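Local coordinates for lipopolysaccharide biosynthesis protein wbpB (Thermus thermophilus, PDB 3O9Z), which probably acts as an NAD-dependent dehydrogenase in the biosynthesis of 2,3-diacetamido-2,3-dideoxy-D-mannuronic acid, a sugar of lipopolysaccharide, at residues 4-9 / 24-29; 202-207 / 297-302; 209-214 / 224-229. All coordinates share one frame; numbering follows the deposited sequence.

Contact 1: 4-9 / 24-29; sequences TRFALT and KEVGGV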
# COMPACT_ATOMS: atom_id res chain seq x y z
N THR A 4 5.19 -28.85 -16.03
CA THR A 4 4.35 -27.75 -16.46
C THR A 4 5.00 -26.54 -15.82
O THR A 4 5.29 -26.61 -14.65
CB THR A 4 2.91 -27.91 -15.96
OG1 THR A 4 2.44 -29.16 -16.51
CG2 THR A 4 2.06 -26.81 -16.55
N ARG A 5 5.06 -25.45 -16.57
CA ARG A 5 5.67 -24.24 -16.01
C ARG A 5 4.56 -23.26 -15.62
O ARG A 5 3.76 -22.81 -16.46
CB ARG A 5 6.62 -23.60 -17.00
CG ARG A 5 7.88 -24.43 -17.28
CD ARG A 5 8.62 -23.95 -18.54
NE ARG A 5 9.12 -22.57 -18.50
CZ ARG A 5 10.16 -22.15 -17.78
NH1 ARG A 5 10.55 -20.89 -17.86
NH2 ARG A 5 10.79 -22.99 -16.96
N PHE A 6 4.60 -22.84 -14.34
CA PHE A 6 3.57 -21.97 -13.78
C PHE A 6 4.15 -20.62 -13.37
O PHE A 6 5.31 -20.55 -12.91
CB PHE A 6 3.08 -22.61 -12.49
CG PHE A 6 2.12 -23.73 -12.69
CD1 PHE A 6 2.58 -25.04 -12.68
CD2 PHE A 6 0.76 -23.48 -12.82
CE1 PHE A 6 1.69 -26.11 -12.88
CE2 PHE A 6 -0.12 -24.54 -13.06
CZ PHE A 6 0.33 -25.85 -12.99
N ALA A 7 3.36 -19.56 -13.48
CA ALA A 7 3.63 -18.35 -12.70
C ALA A 7 2.37 -18.22 -11.82
O ALA A 7 1.30 -18.75 -12.15
CB ALA A 7 3.76 -17.15 -13.58
N LEU A 8 2.51 -17.55 -10.69
CA LEU A 8 1.41 -17.47 -9.68
C LEU A 8 1.20 -16.01 -9.31
O LEU A 8 2.18 -15.29 -9.02
CB LEU A 8 1.69 -18.31 -8.43
CG LEU A 8 0.71 -18.11 -7.27
CD1 LEU A 8 -0.68 -18.58 -7.63
CD2 LEU A 8 1.27 -18.91 -6.09
N THR A 9 -0.06 -15.55 -9.28
CA THR A 9 -0.37 -14.23 -8.73
C THR A 9 -1.08 -14.40 -7.39
O THR A 9 -1.76 -15.39 -7.13
CB THR A 9 -1.23 -13.36 -9.62
OG1 THR A 9 -2.57 -13.85 -9.63
CG2 THR A 9 -0.70 -13.40 -11.07
N LYS A 24 3.51 -28.19 -6.70
CA LYS A 24 4.44 -29.22 -6.24
C LYS A 24 3.92 -30.62 -6.61
O LYS A 24 4.56 -31.37 -7.37
CB LYS A 24 4.63 -29.09 -4.73
CG LYS A 24 5.30 -30.24 -4.03
CD LYS A 24 6.73 -29.85 -3.74
CE LYS A 24 7.35 -29.17 -4.95
NZ LYS A 24 8.21 -28.04 -4.51
N GLU A 25 2.75 -30.95 -6.06
CA GLU A 25 2.19 -32.29 -6.11
C GLU A 25 1.85 -32.72 -7.54
O GLU A 25 1.86 -33.90 -7.85
CB GLU A 25 1.00 -32.43 -5.15
CG GLU A 25 1.40 -32.25 -3.70
CD GLU A 25 0.31 -32.51 -2.67
OE1 GLU A 25 -0.90 -32.42 -2.98
OE2 GLU A 25 0.67 -32.75 -1.49
N VAL A 26 1.63 -31.80 -8.47
CA VAL A 26 1.46 -32.21 -9.86
C VAL A 26 2.77 -32.22 -10.69
O VAL A 26 2.73 -32.40 -11.91
CB VAL A 26 0.39 -31.39 -10.60
CG1 VAL A 26 -0.99 -31.53 -9.94
CG2 VAL A 26 0.81 -29.92 -10.77
N GLY A 27 3.90 -31.98 -10.04
CA GLY A 27 5.22 -31.97 -10.70
C GLY A 27 5.52 -30.76 -11.56
O GLY A 27 6.32 -30.83 -12.50
N GLY A 28 4.90 -29.64 -11.21
CA GLY A 28 5.08 -28.40 -11.97
C GLY A 28 6.26 -27.64 -11.39
O GLY A 28 6.74 -28.00 -10.35
N VAL A 29 6.64 -26.56 -12.05
CA VAL A 29 7.63 -25.67 -11.43
C VAL A 29 7.04 -24.27 -11.39
O VAL A 29 6.49 -23.78 -12.37
CB VAL A 29 8.97 -25.72 -12.21
CG1 VAL A 29 8.76 -25.31 -13.64
CG2 VAL A 29 10.00 -24.82 -11.50
O HOH W 1 3.47 -30.74 -14.58
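The ring of Phe-6 turns its edge to the 24-29 segment: Val-29 O and Gly-28 CA both lie near the ring plane, the glycine carbon 4.2 Å from Phe-6 CE1, while Val-26 CG2 approaches CE1 obliquely at 4.4 Å. These residues belong to the first beta-alpha-beta unit of the NAD-binding Rossmann fold, strand 5-9, helix 16-25 and strand 29-34, at the point where the chain leaves the helix and enters the second strand. Arg-5 and Val-29 form a parallel bridge. Val-29 N donates to Thr-4 O at 2.9 Å, and Phe-6 N donates to Val-29 O, also at 2.9 Å with a nearly straight N-H...O angle of 167°. On the arginine side of the sheet the side chains of Arg-5 and Val-29 run side by side, CG against CG1 at 3.8 Å. Val-29 CG1 sits between its own backbone N and carbonyl carbon (chi1 59°), which brings it beside the aliphatic start of the arginine. The guanidinium itself is held elsewhere, by Glu-71 O. The helix ends in a Schellman motif with Gly-27, at positive phi, as its C-prime residue. Gly-28 next to it leaves room for the ring: a CB built there would fall 2.7 Å from Phe-6 CE1, a clash. At the far end of the strand, Thr-9 touches the bound NAD. Back at the strand's start, one water joins the two segments, accepting from Thr-4 N at 2.9 Å and donating to Val-26 O.

Contact 2: 202-207 / 297-302; sequences VEVHAR and LPLSQP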
# COMPACT_ATOMS: atom_id res chain seq x y z
N VAL A 202 -34.90 -16.22 -10.17
CA VAL A 202 -34.07 -15.97 -8.99
C VAL A 202 -34.75 -14.96 -8.07
O VAL A 202 -35.34 -13.98 -8.57
CB VAL A 202 -32.73 -15.31 -9.41
CG1 VAL A 202 -31.90 -15.01 -8.15
CG2 VAL A 202 -31.97 -16.25 -10.30
N GLU A 203 -34.76 -15.22 -6.76
CA GLU A 203 -35.29 -14.27 -5.77
C GLU A 203 -34.26 -14.08 -4.65
O GLU A 203 -33.57 -15.02 -4.27
CB GLU A 203 -36.54 -14.80 -5.04
CG GLU A 203 -37.64 -15.16 -5.99
CD GLU A 203 -38.87 -15.73 -5.34
OE1 GLU A 203 -39.00 -15.86 -4.10
OE2 GLU A 203 -39.76 -16.09 -6.13
N VAL A 204 -34.22 -12.88 -4.07
CA VAL A 204 -33.42 -12.67 -2.87
C VAL A 204 -34.33 -12.12 -1.80
O VAL A 204 -35.15 -11.21 -2.09
CB VAL A 204 -32.20 -11.78 -3.15
CG1 VAL A 204 -32.62 -10.41 -3.68
CG2 VAL A 204 -31.39 -11.59 -1.89
N HIS A 205 -34.27 -12.71 -0.60
CA HIS A 205 -35.20 -12.42 0.48
C HIS A 205 -34.57 -11.65 1.64
O HIS A 205 -35.27 -11.02 2.44
CB HIS A 205 -35.77 -13.72 1.05
CG HIS A 205 -36.47 -14.56 0.03
ND1 HIS A 205 -36.52 -15.94 0.12
CD2 HIS A 205 -37.12 -14.23 -1.11
CE1 HIS A 205 -37.17 -16.41 -0.92
NE2 HIS A 205 -37.55 -15.40 -1.68
N ALA A 206 -33.24 -11.75 1.74
CA ALA A 206 -32.50 -11.11 2.85
C ALA A 206 -31.14 -10.77 2.30
O ALA A 206 -30.53 -11.54 1.57
CB ALA A 206 -32.34 -12.04 4.07
N ARG A 207 -30.65 -9.58 2.62
CA ARG A 207 -29.34 -9.21 2.11
C ARG A 207 -28.64 -8.17 2.97
O ARG A 207 -28.80 -6.96 2.71
CB ARG A 207 -29.43 -8.75 0.64
CG ARG A 207 -28.18 -8.10 0.07
CD ARG A 207 -28.61 -7.03 -0.88
NE ARG A 207 -28.77 -7.63 -2.19
CZ ARG A 207 -29.83 -7.47 -2.97
NH1 ARG A 207 -30.87 -6.74 -2.57
NH2 ARG A 207 -29.82 -8.05 -4.16
N LEU A 297 -30.47 -7.33 -7.86
CA LEU A 297 -31.86 -7.78 -7.79
C LEU A 297 -32.56 -7.17 -6.56
O LEU A 297 -32.10 -7.31 -5.43
CB LEU A 297 -31.89 -9.31 -7.71
CG LEU A 297 -33.29 -9.91 -7.79
CD1 LEU A 297 -33.87 -9.68 -9.21
CD2 LEU A 297 -33.10 -11.39 -7.50
N PRO A 298 -33.74 -6.54 -6.75
CA PRO A 298 -34.46 -6.07 -5.59
C PRO A 298 -34.91 -7.20 -4.68
O PRO A 298 -35.27 -8.28 -5.17
CB PRO A 298 -35.67 -5.34 -6.18
CG PRO A 298 -35.24 -4.98 -7.58
CD PRO A 298 -34.37 -6.13 -8.02
N LEU A 299 -34.88 -6.92 -3.38
CA LEU A 299 -35.46 -7.78 -2.37
C LEU A 299 -36.94 -8.04 -2.63
O LEU A 299 -37.71 -7.16 -3.05
CB LEU A 299 -35.29 -7.20 -0.97
CG LEU A 299 -33.89 -7.29 -0.37
CD1 LEU A 299 -33.77 -6.37 0.85
CD2 LEU A 299 -33.56 -8.72 0.06
N SER A 300 -37.35 -9.28 -2.43
CA SER A 300 -38.76 -9.58 -2.45
C SER A 300 -39.22 -10.35 -1.22
O SER A 300 -38.41 -10.91 -0.47
CB SER A 300 -39.07 -10.37 -3.71
OG SER A 300 -38.42 -11.63 -3.71
N GLN A 301 -40.53 -10.38 -1.00
CA GLN A 301 -41.07 -11.02 0.18
C GLN A 301 -41.38 -12.46 -0.24
O GLN A 301 -42.14 -12.65 -1.18
CB GLN A 301 -42.39 -10.37 0.60
CG GLN A 301 -43.00 -11.02 1.83
CD GLN A 301 -42.33 -10.54 3.11
OE1 GLN A 301 -41.74 -9.46 3.14
NE2 GLN A 301 -42.41 -11.36 4.16
N PRO A 302 -40.80 -13.44 0.46
CA PRO A 302 -40.97 -14.83 0.04
C PRO A 302 -42.37 -15.34 0.36
O PRO A 302 -42.93 -15.02 1.41
CB PRO A 302 -39.93 -15.58 0.87
CG PRO A 302 -39.72 -14.74 2.09
CD PRO A 302 -39.91 -13.31 1.63
O HOH W 2 -36.10 -10.92 -5.25
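The imidazole of His-205 lies against Pro-302. His-205 CB passes 4.1 Å from Ser-300 O, and CG, anti to the carbonyl carbon (chi1 -58°), starts a ring whose face carries Pro-302 CB, 3.4 Å from the ring centroid and almost on its normal, a CH-pi contact. All five ring atoms lie within 3.7 Å of Pro-302 CB, and CD2 also meets Ser-300 O at 3.6 Å. At the tip, NE2 donates to the anti lone pair of Glu-203 OE1, which lies in the ring plane (2.9 Å); Glu-203 OE2 is held by His-201. An alanine in place of His-205 would probably leave Pro-302 without its aromatic platform and Glu-203 OE1 without this donor. Ser-300 N bonds to Val-204 O at 2.9 Å, and one water links Val-204 N, Pro-298 O and Ser-300 OG. Arg-207 NH2 donates to Leu-297 O at 2.7 Å, within the guanidinium plane, and also to Leu-294 O. Leu-297 CD2 touches both Val-202 CG1 and Val-204 CG1. At the surface, away from the ligand sites, loop 297-302, after helix 281-294, runs 91° from 202-207 on outer strand 199-207 of the C-terminal alpha/beta domain's sheet; Leu-294 packs on Val-202 and Val-204.

Contact 3: 209-214 / 224-229; sequences PTVNAG and RWFLSI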
# COMPACT_ATOMS: atom_id res chain seq x y z
N PRO A 209 -24.88 -7.39 5.67
CA PRO A 209 -23.46 -7.65 5.48
C PRO A 209 -22.99 -9.08 5.71
O PRO A 209 -22.00 -9.51 5.12
CB PRO A 209 -22.80 -6.67 6.47
CG PRO A 209 -23.79 -5.53 6.53
CD PRO A 209 -25.14 -6.18 6.47
N THR A 210 -23.73 -9.83 6.53
CA THR A 210 -23.27 -11.17 6.86
C THR A 210 -24.27 -12.26 6.46
O THR A 210 -23.93 -13.42 6.64
CB THR A 210 -23.04 -11.32 8.36
OG1 THR A 210 -24.24 -10.91 9.01
CG2 THR A 210 -21.87 -10.38 8.78
N VAL A 211 -25.40 -11.90 5.87
CA VAL A 211 -26.41 -12.92 5.50
C VAL A 211 -27.00 -12.57 4.15
O VAL A 211 -27.36 -11.41 3.89
CB VAL A 211 -27.59 -12.90 6.45
CG1 VAL A 211 -28.74 -13.80 5.93
CG2 VAL A 211 -27.14 -13.33 7.88
N ASN A 212 -27.10 -13.56 3.27
CA ASN A 212 -27.97 -13.47 2.08
C ASN A 212 -28.82 -14.73 2.06
O ASN A 212 -28.32 -15.81 2.36
CB ASN A 212 -27.17 -13.42 0.78
CG ASN A 212 -26.50 -12.06 0.49
OD1 ASN A 212 -26.41 -11.10 1.29
ND2 ASN A 212 -26.07 -11.95 -0.75
N ALA A 213 -30.09 -14.61 1.68
CA ALA A 213 -30.93 -15.78 1.53
C ALA A 213 -31.87 -15.55 0.37
O ALA A 213 -32.20 -14.40 0.04
CB ALA A 213 -31.76 -15.99 2.78
N GLY A 214 -32.34 -16.63 -0.24
CA GLY A 214 -33.27 -16.46 -1.35
C GLY A 214 -33.78 -17.80 -1.87
O GLY A 214 -33.79 -18.80 -1.15
N ARG A 224 -34.23 -23.48 -1.89
CA ARG A 224 -34.25 -22.39 -0.90
C ARG A 224 -32.84 -22.34 -0.36
O ARG A 224 -32.30 -23.39 0.05
CB ARG A 224 -35.24 -22.71 0.22
CG ARG A 224 -36.68 -22.76 -0.31
CD ARG A 224 -37.64 -23.10 0.81
NE ARG A 224 -37.60 -24.51 1.16
CZ ARG A 224 -38.07 -24.99 2.31
NH1 ARG A 224 -38.04 -26.30 2.58
NH2 ARG A 224 -38.46 -24.12 3.23
N TRP A 225 -32.20 -21.16 -0.36
CA TRP A 225 -30.79 -21.06 0.04
C TRP A 225 -30.57 -20.01 1.11
O TRP A 225 -31.28 -19.02 1.19
CB TRP A 225 -29.88 -20.86 -1.18
CG TRP A 225 -30.20 -19.63 -2.02
CD1 TRP A 225 -31.00 -19.58 -3.15
CD2 TRP A 225 -29.71 -18.31 -1.82
NE1 TRP A 225 -31.03 -18.30 -3.66
CE2 TRP A 225 -30.23 -17.51 -2.87
CE3 TRP A 225 -28.81 -17.74 -0.90
CZ2 TRP A 225 -29.95 -16.15 -3.00
CZ3 TRP A 225 -28.55 -16.38 -1.05
CH2 TRP A 225 -29.12 -15.60 -2.07
N PHE A 226 -29.55 -20.25 1.94
CA PHE A 226 -29.15 -19.36 3.00
C PHE A 226 -27.64 -19.38 3.07
O PHE A 226 -27.05 -20.48 3.11
CB PHE A 226 -29.77 -19.82 4.32
CG PHE A 226 -29.41 -18.94 5.49
CD1 PHE A 226 -30.29 -17.95 5.89
CD2 PHE A 226 -28.21 -19.13 6.17
CE1 PHE A 226 -29.98 -17.14 6.97
CE2 PHE A 226 -27.89 -18.31 7.26
CZ PHE A 226 -28.77 -17.28 7.64
N LEU A 227 -27.06 -18.19 3.06
CA LEU A 227 -25.60 -18.00 3.11
C LEU A 227 -25.26 -17.05 4.27
O LEU A 227 -25.83 -15.95 4.35
CB LEU A 227 -25.21 -17.36 1.76
CG LEU A 227 -23.79 -16.80 1.74
CD1 LEU A 227 -22.71 -17.86 1.94
CD2 LEU A 227 -23.65 -16.06 0.39
N SER A 228 -24.30 -17.42 5.12
CA SER A 228 -23.85 -16.46 6.11
C SER A 228 -22.39 -16.70 6.46
O SER A 228 -21.86 -17.83 6.38
CB SER A 228 -24.67 -16.55 7.39
OG SER A 228 -24.30 -15.53 8.34
N ILE A 229 -21.75 -15.59 6.83
CA ILE A 229 -20.41 -15.62 7.42
C ILE A 229 -20.46 -15.36 8.92
O ILE A 229 -19.40 -15.15 9.54
CB ILE A 229 -19.41 -14.68 6.70
CG1 ILE A 229 -20.01 -13.29 6.64
CG2 ILE A 229 -19.10 -15.25 5.29
CD1 ILE A 229 -19.04 -12.15 6.19
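A beta hairpin of strands 211-218 and 221-228, in the six-stranded sheet of the C-terminal alpha/beta domain of this Gfo/Idh/MocA oxidoreductase, brings Trp-225 against Gly-214 and Phe-226 against Val-211. Their parts 211-214 and 224-228 run antiparallel, 176° apart. Asn-212 with Leu-227 and Gly-214 with Trp-225 are hydrogen-bonded pairs, each joined by two backbone bonds; Ala-213 with Phe-226 lies between them and Val-211 with Ser-228 beyond, both non-hydrogen-bonded.

Trp-225 has CG between its backbone N and carbonyl carbon (chi1 58°), and its indole lies over the opposing strand. Gly-214 N stands 3.4 Å above the ring plane, over its centre, and Gly-214 CA makes a CH-pi contact 3.8 Å from the centroid of the five-membered ring. Asn-212 CB meets the indole at its edge, 3.7 Å from CZ3. A CB on Gly-214 would fall 2.7 Å from Trp-225 CZ2, a clash, so this close cover depends on the missing side chain. Phe-189 meets the indole edge-to-face. On this same side of the sheet Leu-227 packs on Leu-180 and on Tyr-158, a 2-oxoglutarate-binding residue, and its side chain lies about 7 Å from the bound 2-oxoglutarate.

The other side is lined by Val-211, Ala-213 and Phe-226. Val-211 CG1 approaches the phenyl obliquely, 3.7 Å from Phe-226 CE1, and Phe-310 meets that ring edge-to-face. At the end of the pairing Thr-210 O takes two donors: Ile-229 N approaches in the carbonyl plane, at 3.1 Å, and Ser-228 OG, from above that plane, at 2.7 Å.

In the fold
Contact 1 belongs to the Rossmann domain; contact 3 lies within the sheet of the C-terminal domain, and contact 2 lays a loop on its edge strand, both on the opposite side of the chain's centre. The centres of contacts 1 and 2 are about 42 Å apart. Contact 3 is buried, contact 1 partly buried, and contact 2 a surface contact. Contacts 2 and 3 meet through neighbouring strands 199-207 and 211-218, where His-205 and Ala-206 both face Ala-213 in a classic beta bulge. Backbone pairing dominates contacts 1 and 3, with aromatic rings packed beside glycines in both; contact 2 has a single backbone-to-backbone bond and relies more on its arginine and histidine side chains.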